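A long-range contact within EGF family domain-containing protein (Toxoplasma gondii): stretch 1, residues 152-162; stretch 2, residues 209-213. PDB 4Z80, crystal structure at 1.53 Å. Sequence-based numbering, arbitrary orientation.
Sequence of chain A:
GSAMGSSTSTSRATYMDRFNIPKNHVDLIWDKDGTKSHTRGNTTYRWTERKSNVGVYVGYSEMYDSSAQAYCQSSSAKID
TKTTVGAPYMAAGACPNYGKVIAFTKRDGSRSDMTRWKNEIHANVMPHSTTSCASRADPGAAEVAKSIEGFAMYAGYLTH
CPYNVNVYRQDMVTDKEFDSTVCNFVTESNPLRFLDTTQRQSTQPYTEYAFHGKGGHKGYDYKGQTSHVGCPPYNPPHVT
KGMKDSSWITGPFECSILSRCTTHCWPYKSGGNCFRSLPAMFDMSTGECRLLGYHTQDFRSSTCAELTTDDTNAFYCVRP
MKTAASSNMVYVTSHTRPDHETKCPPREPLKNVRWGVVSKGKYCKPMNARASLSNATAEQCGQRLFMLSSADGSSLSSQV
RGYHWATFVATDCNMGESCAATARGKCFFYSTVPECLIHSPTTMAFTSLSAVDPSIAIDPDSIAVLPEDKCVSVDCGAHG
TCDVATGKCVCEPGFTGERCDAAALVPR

Stretch 1 (152-162) AMYAGYLTHCP
Stretch 2 (209-213) YAFHG

Contact between residues 152-162 and 209-213 of one chain, burying 367 Å² summed over both sides; touching residues are at least 50 positions apart in sequence. Apart from the short strand at His160 and Cys161, the first stretch is loop or turn; the second has no regular helix or strand. In register, Ala155 CA lies 5.1 Å from Ala210 CA and Gly156 CA 5.2 Å from Phe211 CA.

Three hydrogen bonds run from the second stretch to consecutive carbonyls of the first. Phe211 N donates to Ala155 O (2.7 Å, 161° at the hydrogen), a short, nearly straight backbone bond consistent with this register. His212 adopts chi1 66° (p) and chi2 107°; its CA-to-CB bond points sideways, but the ring end comes nearer and brings NE2 within 2.8 Å of Tyr154 O (148°). The same NE2 makes a weak bond to Met153 O (3.0 Å, 123°). Both oxygens lie at the ring edge, near its plane, where an imidazole N-H can reach them; NE2 is therefore protonated. Extended backbone at Met153 (phi/psi -67/154) and Tyr154 (-50/147) precedes the turn at Ala155 (-64/-35).

The CA-to-CB bond of Phe211 (-75/-17; chi1 -69°, m; chi2 -13°) points toward the first stretch, which covers 107 Å² of the residue, the largest share of any residue here. Gly156, almost fully extended at -177/178, lays its CA over one ring face, 4.0 Å from the centroid and 22° off the normal, in a CH-pi contact. An ideal CB on Gly156 would point toward the second stretch, 3.9 Å from Phe211 CD1; the bare CA brings the backbone itself onto the ring. At the ring's far end, Phe211 CZ lies 3.4 Å from Tyr157 O and 3.6 Å from Cys161 CB. The CA-to-CB bond of Cys161 (-129/129, chi1 178°, t) points toward the second stretch, and the residue is bonded covalently elsewhere in the structure.

Ala155 CB and Ala210 CB, both on sideways bonds, meet at 4.3 Å, while Ala155 O lies 3.6 Å from Ala210 CA. These compact methyls fill buried space where the backbones run close. Ala210 (-170/155) and His212 (-161/160) are extended around the tighter Phe211.

Met153 (t, p, t) starts toward the second stretch, its CB 3.8 Å from His212 NE2, but its end leads away. The CA-to-CB bond of Tyr154 (chi1 -53°, m) points away. Gly213 makes no contact with the first stretch; its backbone angles, 89/167, by themselves call for glycine, since a CB would jam against the preceding carbonyl oxygen.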

# COMPACT_ATOMS: atom_id res chain seq x y z
N ALA A 152 -5.05 9.02 2.03
CA ALA A 152 -4.92 8.89 0.58
C ALA A 152 -4.05 9.98 -0.02
O ALA A 152 -4.13 11.14 0.37
CB ALA A 152 -6.29 8.90 -0.08
N MET A 153 -3.23 9.61 -0.99
CA MET A 153 -2.39 10.59 -1.66
C MET A 153 -3.25 11.55 -2.47
O MET A 153 -4.36 11.21 -2.88
CB MET A 153 -1.37 9.88 -2.56
CG MET A 153 -0.33 10.79 -3.20
SD MET A 153 0.50 11.80 -1.96
CE MET A 153 1.68 12.67 -3.00
N TYR A 154 -2.73 12.75 -2.68
CA TYR A 154 -3.39 13.75 -3.53
C TYR A 154 -3.76 13.14 -4.87
O TYR A 154 -3.07 12.27 -5.39
CB TYR A 154 -2.47 14.96 -3.73
CG TYR A 154 -1.98 15.55 -2.42
CD1 TYR A 154 -2.85 16.19 -1.56
CD2 TYR A 154 -0.64 15.44 -2.06
CE1 TYR A 154 -2.41 16.72 -0.36
CE2 TYR A 154 -0.19 15.98 -0.86
CZ TYR A 154 -1.07 16.61 -0.02
OH TYR A 154 -0.62 17.15 1.18
N ALA A 155 -4.87 13.61 -5.43
CA ALA A 155 -5.40 13.01 -6.65
C ALA A 155 -4.46 13.17 -7.84
O ALA A 155 -4.40 12.31 -8.71
CB ALA A 155 -6.74 13.63 -6.98
N GLY A 156 -3.76 14.29 -7.88
CA GLY A 156 -2.87 14.58 -8.99
C GLY A 156 -2.14 15.88 -8.75
O GLY A 156 -2.35 16.55 -7.73
N TYR A 157 -1.27 16.24 -9.68
CA TYR A 157 -0.47 17.46 -9.56
C TYR A 157 -0.03 17.88 -10.97
O TYR A 157 0.48 17.06 -11.73
CB TYR A 157 0.74 17.24 -8.64
CG TYR A 157 1.68 18.41 -8.60
CD1 TYR A 157 1.30 19.63 -8.04
CD2 TYR A 157 2.96 18.31 -9.13
CE1 TYR A 157 2.17 20.70 -8.02
CE2 TYR A 157 3.83 19.38 -9.10
CZ TYR A 157 3.43 20.57 -8.56
OH TYR A 157 4.32 21.63 -8.55
N LEU A 158 -0.27 19.15 -11.30
CA LEU A 158 -0.10 19.70 -12.66
C LEU A 158 -1.07 19.00 -13.62
O LEU A 158 -1.81 18.11 -13.22
CB LEU A 158 1.35 19.56 -13.14
CG LEU A 158 2.40 20.16 -12.19
CD1 LEU A 158 3.81 19.94 -12.71
CD2 LEU A 158 2.14 21.64 -11.95
N THR A 159 -1.10 19.42 -14.88
CA THR A 159 -2.09 18.86 -15.79
C THR A 159 -1.82 17.38 -16.09
O THR A 159 -2.76 16.62 -16.35
CB THR A 159 -2.16 19.63 -17.13
OG1 THR A 159 -0.85 19.72 -17.72
CG2 THR A 159 -2.72 21.02 -16.92
N HIS A 160 -0.56 16.99 -16.07
CA HIS A 160 -0.19 15.62 -16.41
C HIS A 160 1.24 15.34 -15.95
O HIS A 160 1.99 16.26 -15.62
CB HIS A 160 -0.32 15.39 -17.93
CG HIS A 160 0.59 16.25 -18.75
ND1 HIS A 160 0.34 17.58 -18.98
CD2 HIS A 160 1.75 15.96 -19.38
CE1 HIS A 160 1.31 18.09 -19.72
NE2 HIS A 160 2.18 17.12 -19.98
N CYS A 161 1.58 14.06 -15.92
CA CYS A 161 2.88 13.60 -15.50
C CYS A 161 3.45 12.64 -16.55
O CYS A 161 2.77 11.71 -16.96
CB CYS A 161 2.78 12.89 -14.15
SG CYS A 161 4.37 12.26 -13.59
N PRO A 162 4.69 12.88 -17.01
CA PRO A 162 5.61 13.97 -16.66
C PRO A 162 5.16 15.28 -17.30
O PRO A 162 4.88 15.29 -18.49
CB PRO A 162 6.95 13.50 -17.25
CG PRO A 162 6.56 12.66 -18.41
CD PRO A 162 5.30 11.95 -17.99
N TYR A 209 -9.43 13.89 -14.41
CA TYR A 209 -9.21 12.51 -14.03
C TYR A 209 -8.43 12.49 -12.71
O TYR A 209 -8.73 13.28 -11.82
CB TYR A 209 -8.49 11.74 -15.14
CG TYR A 209 -9.31 11.61 -16.41
CD1 TYR A 209 -10.43 10.78 -16.45
CD2 TYR A 209 -8.98 12.32 -17.55
CE1 TYR A 209 -11.18 10.65 -17.60
CE2 TYR A 209 -9.74 12.20 -18.71
CZ TYR A 209 -10.83 11.37 -18.72
OH TYR A 209 -11.59 11.24 -19.86
N ALA A 210 -7.44 11.62 -12.61
CA ALA A 210 -6.63 11.48 -11.39
C ALA A 210 -5.45 10.59 -11.70
O ALA A 210 -5.52 9.77 -12.62
CB ALA A 210 -7.45 10.89 -10.28
N PHE A 211 -4.36 10.73 -10.95
CA PHE A 211 -3.23 9.82 -11.11
C PHE A 211 -3.50 8.43 -10.50
O PHE A 211 -2.79 7.48 -10.81
CB PHE A 211 -1.96 10.39 -10.48
CG PHE A 211 -1.39 11.60 -11.19
CD1 PHE A 211 -1.82 11.98 -12.46
CD2 PHE A 211 -0.40 12.35 -10.57
CE1 PHE A 211 -1.26 13.10 -13.08
CE2 PHE A 211 0.14 13.46 -11.19
CZ PHE A 211 -0.29 13.83 -12.44
N HIS A 212 -4.50 8.34 -9.63
CA HIS A 212 -4.86 7.10 -8.96
C HIS A 212 -6.29 7.21 -8.42
O HIS A 212 -6.81 8.31 -8.26
CB HIS A 212 -3.89 6.80 -7.81
CG HIS A 212 -3.96 7.80 -6.70
ND1 HIS A 212 -4.53 7.51 -5.48
CD2 HIS A 212 -3.56 9.08 -6.64
CE1 HIS A 212 -4.46 8.58 -4.70
NE2 HIS A 212 -3.88 9.55 -5.39
N GLY A 213 -6.91 6.06 -8.15
CA GLY A 213 -8.26 6.03 -7.63
C GLY A 213 -9.32 6.00 -8.71
O GLY A 213 -9.03 6.24 -9.88